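Local coordinates for aryl acylamidase (bacterium CSBL00001, PDB 4YJ6), which probably hydrolyses the amide bond of aryl acylamides and belongs to the amidase signature family, at residues 256-269 / 467-479. Numbering follows the deposited sequence.
Sequences LDFTSALAQGVRGK and DLDVIAASAAFER
Methyl CD2 of Leu468 sits over one face of the Phe258 ring, offset toward its rim, while Ile471 meets the ring at an edge, its CG1 3.8 Å from Phe258 CD2. With CG anti to its own carbonyl carbon, chi1 -81° places the Phe258 ring beside the first turn of the helix, where its CE2 lies 3.7 Å from CB of Asp467, whose OD1 is hydrogen-bonded to Ser203 and salt-bridged to Arg206. Replacing this phenylalanine with an alanine would probably open a gap beside Leu468 CD2 and Ile471 CG1, since both pack against the ring. Farther along, Ile471 CG2 touches Leu262 CD2 at 3.7 Å, and Val266 CG1 rests on the backbone of Ala473, 3.6 Å from its CA.

In the amidase fold, residues 256-269 are the last part of the connection from helix 231-241 to strand 270-273 of the large mixed sheet, and they run across the outer side of helix 467-480, whose inner side packs on strands 198-201 and 443-451. Small residues, Ala261 and Gly265 facing Ala472 and Ala476, are consistent with the close backbone approach: the CA atoms of Ala261 and Ala472 are 4.9 Å apart, and Ala472 CA makes a CH···O contact of 3.4 Å with Ala261 O. Ala475 sets its CB against Leu262 O.

Polar links are spread along the helix: Arg479 NH1 donates to Leu262 O at 2.9 Å, nearly straight (167°) and with the acceptor close to the guanidinium plane. A water accepts from Arg479 NH2 and Gly265 N and donates to Leu262 O and Ala472 O, tying loop to helix with four bonds. Lys269 NZ and Asp469 are too far apart for a salt bridge, and a second water joins them, donating to Asp469 OD2 at 2.6 Å.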
loop_
_atom_site.group_PDB
_atom_site.type_symbol
_atom_site.label_atom_id
_atom_site.label_comp_id
_atom_site.label_asym_id
_atom_site.label_seq_id
_atom_site.Cartn_x
_atom_site.Cartn_y
_atom_site.Cartn_z
ATOM N N LEU A 256 14.387 14.993 -3.976
ATOM C CA LEU A 256 15.286 13.832 -4.158
ATOM C C LEU A 256 15.136 13.283 -5.563
ATOM O O LEU A 256 14.124 13.496 -6.225
ATOM C CB LEU A 256 14.892 12.709 -3.196
ATOM C CG LEU A 256 14.988 13.024 -1.712
ATOM C CD1 LEU A 256 14.455 11.824 -0.903
ATOM C CD2 LEU A 256 16.448 13.336 -1.341
ATOM N N ASP A 257 16.142 12.540 -6.018
ATOM C CA ASP A 257 15.978 11.753 -7.221
ATOM C C ASP A 257 16.074 10.288 -6.794
ATOM O O ASP A 257 17.148 9.761 -6.546
ATOM C CB ASP A 257 17.046 12.107 -8.271
ATOM C CG ASP A 257 17.025 11.186 -9.465
ATOM O OD1 ASP A 257 16.089 10.385 -9.593
ATOM O OD2 ASP A 257 17.975 11.261 -10.298
ATOM N N PHE A 258 14.925 9.639 -6.699
ATOM C CA PHE A 258 14.876 8.263 -6.225
ATOM C C PHE A 258 15.623 7.320 -7.170
ATOM O O PHE A 258 16.098 6.261 -6.750
ATOM C CB PHE A 258 13.399 7.835 -6.115
ATOM C CG PHE A 258 12.737 8.316 -4.844
ATOM C CD1 PHE A 258 12.413 9.667 -4.669
ATOM C CD2 PHE A 258 12.461 7.411 -3.822
ATOM C CE1 PHE A 258 11.803 10.109 -3.467
ATOM C CE2 PHE A 258 11.828 7.822 -2.633
ATOM C CZ PHE A 258 11.515 9.192 -2.456
ATOM N N THR A 259 15.694 7.667 -8.456
ATOM C CA THR A 259 16.373 6.756 -9.393
ATOM C C THR A 259 17.880 6.731 -9.162
ATOM O O THR A 259 18.566 5.809 -9.608
ATOM C CB THR A 259 16.075 7.095 -10.895
ATOM O OG1 THR A 259 16.684 8.338 -11.241
ATOM C CG2 THR A 259 14.573 7.158 -11.154
ATOM N N SER A 260 18.402 7.740 -8.475
ATOM C CA SER A 260 19.835 7.831 -8.250
ATOM C C SER A 260 20.337 6.713 -7.332
ATOM O O SER A 260 21.528 6.399 -7.323
ATOM C CB SER A 260 20.243 9.197 -7.687
ATOM O OG SER A 260 19.837 9.349 -6.323
ATOM N N ALA A 261 19.435 6.120 -6.571
ATOM C CA ALA A 261 19.791 5.071 -5.612
ATOM C C ALA A 261 19.750 3.662 -6.211
ATOM O O ALA A 261 20.241 2.703 -5.590
ATOM C CB ALA A 261 18.831 5.134 -4.435
ATOM N N LEU A 262 19.183 3.513 -7.404
ATOM C CA LEU A 262 18.973 2.168 -7.966
ATOM C C LEU A 262 20.277 1.389 -8.128
ATOM O O LEU A 262 20.306 0.195 -7.866
ATOM C CB LEU A 262 18.276 2.209 -9.334
ATOM C CG LEU A 262 16.836 2.744 -9.274
ATOM C CD1 LEU A 262 16.334 3.094 -10.681
ATOM C CD2 LEU A 262 15.902 1.779 -8.517
ATOM N N ALA A 263 21.344 2.058 -8.535
ATOM C CA ALA A 263 22.613 1.357 -8.788
ATOM C C ALA A 263 23.607 1.423 -7.636
ATOM O O ALA A 263 24.766 1.006 -7.781
ATOM C CB ALA A 263 23.272 1.921 -10.062
ATOM N N GLN A 264 23.184 1.926 -6.488
ATOM C CA GLN A 264 24.104 2.237 -5.418
ATOM C C GLN A 264 24.693 0.994 -4.730
ATOM O O GLN A 264 25.827 1.030 -4.259
ATOM C CB GLN A 264 23.340 3.041 -4.395
ATOM C CG GLN A 264 24.167 3.594 -3.323
ATOM C CD GLN A 264 23.420 4.705 -2.635
ATOM O OE1 GLN A 264 23.214 4.653 -1.425
ATOM N NE2 GLN A 264 22.980 5.723 -3.409
ATOM N N GLY A 265 23.908 -0.076 -4.636
ATOM C CA GLY A 265 24.339 -1.282 -3.931
ATOM C C GLY A 265 24.287 -1.115 -2.411
ATOM O O GLY A 265 23.804 -0.099 -1.895
ATOM N N VAL A 266 24.774 -2.120 -1.671
ATOM C CA VAL A 266 24.690 -2.092 -0.205
ATOM C C VAL A 266 26.045 -2.482 0.411
ATOM O O VAL A 266 26.123 -2.842 1.577
ATOM C CB VAL A 266 23.621 -3.075 0.329
ATOM C CG1 VAL A 266 22.211 -2.646 -0.163
ATOM C CG2 VAL A 266 23.919 -4.483 -0.151
ATOM N N ARG A 267 27.106 -2.383 -0.375
ATOM C CA ARG A 267 28.422 -2.786 0.119
ATOM C C ARG A 267 28.782 -1.965 1.349
ATOM O O ARG A 267 28.713 -0.726 1.314
ATOM C CB ARG A 267 29.480 -2.526 -0.947
ATOM C CG ARG A 267 29.700 -3.657 -1.877
ATOM C CD ARG A 267 31.227 -3.939 -2.032
ATOM N NE ARG A 267 31.549 -5.288 -1.584
ATOM C CZ ARG A 267 31.150 -6.392 -2.210
ATOM N NH1 ARG A 267 30.420 -6.303 -3.318
ATOM N NH2 ARG A 267 31.482 -7.586 -1.724
ATOM N N GLY A 268 29.171 -2.662 2.418
ATOM C CA GLY A 268 29.603 -2.017 3.642
ATOM C C GLY A 268 28.478 -1.652 4.592
ATOM O O GLY A 268 28.723 -1.221 5.722
ATOM N N LYS A 269 27.230 -1.801 4.158
ATOM C CA LYS A 269 26.124 -1.446 5.042
ATOM C C LYS A 269 25.997 -2.422 6.187
ATOM O O LYS A 269 26.305 -3.598 6.032
ATOM C CB LYS A 269 24.809 -1.403 4.256
ATOM C CG LYS A 269 24.790 -0.277 3.205
ATOM C CD LYS A 269 24.943 1.119 3.847
ATOM C CE LYS A 269 24.706 2.219 2.789
ATOM N NZ LYS A 269 25.033 3.545 3.350
ATOM N N ASP A 467 14.751 7.210 2.621
ATOM C CA ASP A 467 14.062 6.566 1.512
ATOM C C ASP A 467 15.029 6.021 0.469
ATOM O O ASP A 467 14.805 4.937 -0.078
ATOM C CB ASP A 467 13.154 7.572 0.800
ATOM C CG ASP A 467 12.115 8.187 1.722
ATOM O OD1 ASP A 467 12.531 8.953 2.610
ATOM O OD2 ASP A 467 10.918 7.850 1.574
ATOM N N LEU A 468 16.096 6.759 0.174
ATOM C CA LEU A 468 16.986 6.290 -0.906
ATOM C C LEU A 468 17.735 5.016 -0.449
ATOM O O LEU A 468 18.015 4.155 -1.263
ATOM C CB LEU A 468 18.012 7.374 -1.291
ATOM C CG LEU A 468 17.393 8.634 -1.919
ATOM C CD1 LEU A 468 18.440 9.562 -2.554
ATOM C CD2 LEU A 468 16.399 8.258 -2.922
ATOM N N ASP A 469 18.022 4.879 0.846
ATOM C CA ASP A 469 18.684 3.651 1.335
ATOM C C ASP A 469 17.751 2.459 1.105
ATOM O O ASP A 469 18.193 1.345 0.799
ATOM C CB ASP A 469 18.972 3.734 2.844
ATOM C CG ASP A 469 20.185 4.598 3.196
ATOM O OD1 ASP A 469 20.969 4.960 2.287
ATOM O OD2 ASP A 469 20.365 4.887 4.413
ATOM N N VAL A 470 16.457 2.672 1.308
ATOM C CA VAL A 470 15.468 1.600 1.103
ATOM C C VAL A 470 15.434 1.235 -0.382
ATOM O O VAL A 470 15.432 0.052 -0.724
ATOM C CB VAL A 470 14.074 1.993 1.588
ATOM C CG1 VAL A 470 13.037 0.875 1.288
ATOM C CG2 VAL A 470 14.108 2.277 3.100
ATOM N N ILE A 471 15.395 2.236 -1.254
ATOM C CA ILE A 471 15.427 1.975 -2.700
ATOM C C ILE A 471 16.724 1.198 -3.039
ATOM O O ILE A 471 16.685 0.222 -3.764
ATOM C CB ILE A 471 15.390 3.274 -3.523
ATOM C CG1 ILE A 471 14.019 3.977 -3.399
ATOM C CG2 ILE A 471 15.700 3.000 -4.980
ATOM C CD1 ILE A 471 12.850 3.225 -4.077
ATOM N N ALA A 472 17.864 1.652 -2.526
ATOM C CA ALA A 472 19.154 1.030 -2.896
ATOM C C ALA A 472 19.157 -0.453 -2.496
ATOM O O ALA A 472 19.523 -1.352 -3.294
ATOM C CB ALA A 472 20.301 1.744 -2.221
ATOM N N ALA A 473 18.759 -0.729 -1.265
ATOM C CA ALA A 473 18.729 -2.130 -0.810
ATOM C C ALA A 473 17.709 -2.970 -1.607
ATOM O O ALA A 473 17.941 -4.162 -1.897
ATOM C CB ALA A 473 18.397 -2.169 0.679
ATOM N N SER A 474 16.555 -2.371 -1.914
ATOM C CA SER A 474 15.517 -3.067 -2.647
ATOM C C SER A 474 16.030 -3.442 -4.031
ATOM O O SER A 474 15.797 -4.558 -4.492
ATOM C CB SER A 474 14.264 -2.161 -2.800
ATOM O OG SER A 474 13.705 -1.865 -1.523
ATOM N N ALA A 475 16.667 -2.490 -4.718
ATOM C CA ALA A 475 17.127 -2.760 -6.086
ATOM C C ALA A 475 18.263 -3.786 -6.056
ATOM O O ALA A 475 18.378 -4.592 -6.957
ATOM C CB ALA A 475 17.592 -1.481 -6.789
ATOM N N ALA A 476 19.111 -3.704 -5.045
ATOM C CA ALA A 476 20.208 -4.675 -4.917
ATOM C C ALA A 476 19.640 -6.086 -4.737
ATOM O O ALA A 476 20.108 -7.077 -5.360
ATOM C CB ALA A 476 21.095 -4.272 -3.758
ATOM N N PHE A 477 18.626 -6.212 -3.886
ATOM C CA PHE A 477 17.987 -7.514 -3.667
ATOM C C PHE A 477 17.289 -7.978 -4.955
ATOM O O PHE A 477 17.336 -9.141 -5.304
ATOM C CB PHE A 477 16.993 -7.423 -2.501
ATOM C CG PHE A 477 16.362 -8.729 -2.140
ATOM C CD1 PHE A 477 17.041 -9.623 -1.324
ATOM C CD2 PHE A 477 15.100 -9.073 -2.631
ATOM C CE1 PHE A 477 16.469 -10.866 -0.998
ATOM C CE2 PHE A 477 14.502 -10.290 -2.299
ATOM C CZ PHE A 477 15.187 -11.196 -1.483
ATOM N N GLU A 478 16.649 -7.061 -5.681
ATOM C CA GLU A 478 15.941 -7.401 -6.887
ATOM C C GLU A 478 16.895 -8.006 -7.919
ATOM O O GLU A 478 16.519 -8.940 -8.632
ATOM C CB GLU A 478 15.299 -6.109 -7.454
ATOM C CG GLU A 478 14.439 -6.316 -8.687
ATOM C CD GLU A 478 13.902 -4.976 -9.179
ATOM O OE1 GLU A 478 14.692 -4.016 -9.243
ATOM O OE2 GLU A 478 12.717 -4.926 -9.496
ATOM N N ARG A 479 18.100 -7.465 -8.011
ATOM C CA ARG A 479 19.081 -7.976 -8.974
ATOM C C ARG A 479 19.567 -9.368 -8.562
ATOM O O ARG A 479 19.710 -10.261 -9.399
ATOM C CB ARG A 479 20.284 -7.061 -9.045
ATOM C CG ARG A 479 19.998 -5.753 -9.794
ATOM C CD ARG A 479 21.282 -4.989 -10.046
ATOM N NE ARG A 479 21.864 -4.446 -8.815
ATOM C CZ ARG A 479 21.534 -3.272 -8.275
ATOM N NH1 ARG A 479 20.648 -2.498 -8.872
ATOM N NH2 ARG A 479 22.130 -2.850 -7.163
HETATM O O HOH W 1 21.210 -0.765 -5.408
HETATM O O HOH W 2 22.806 4.363 5.224
#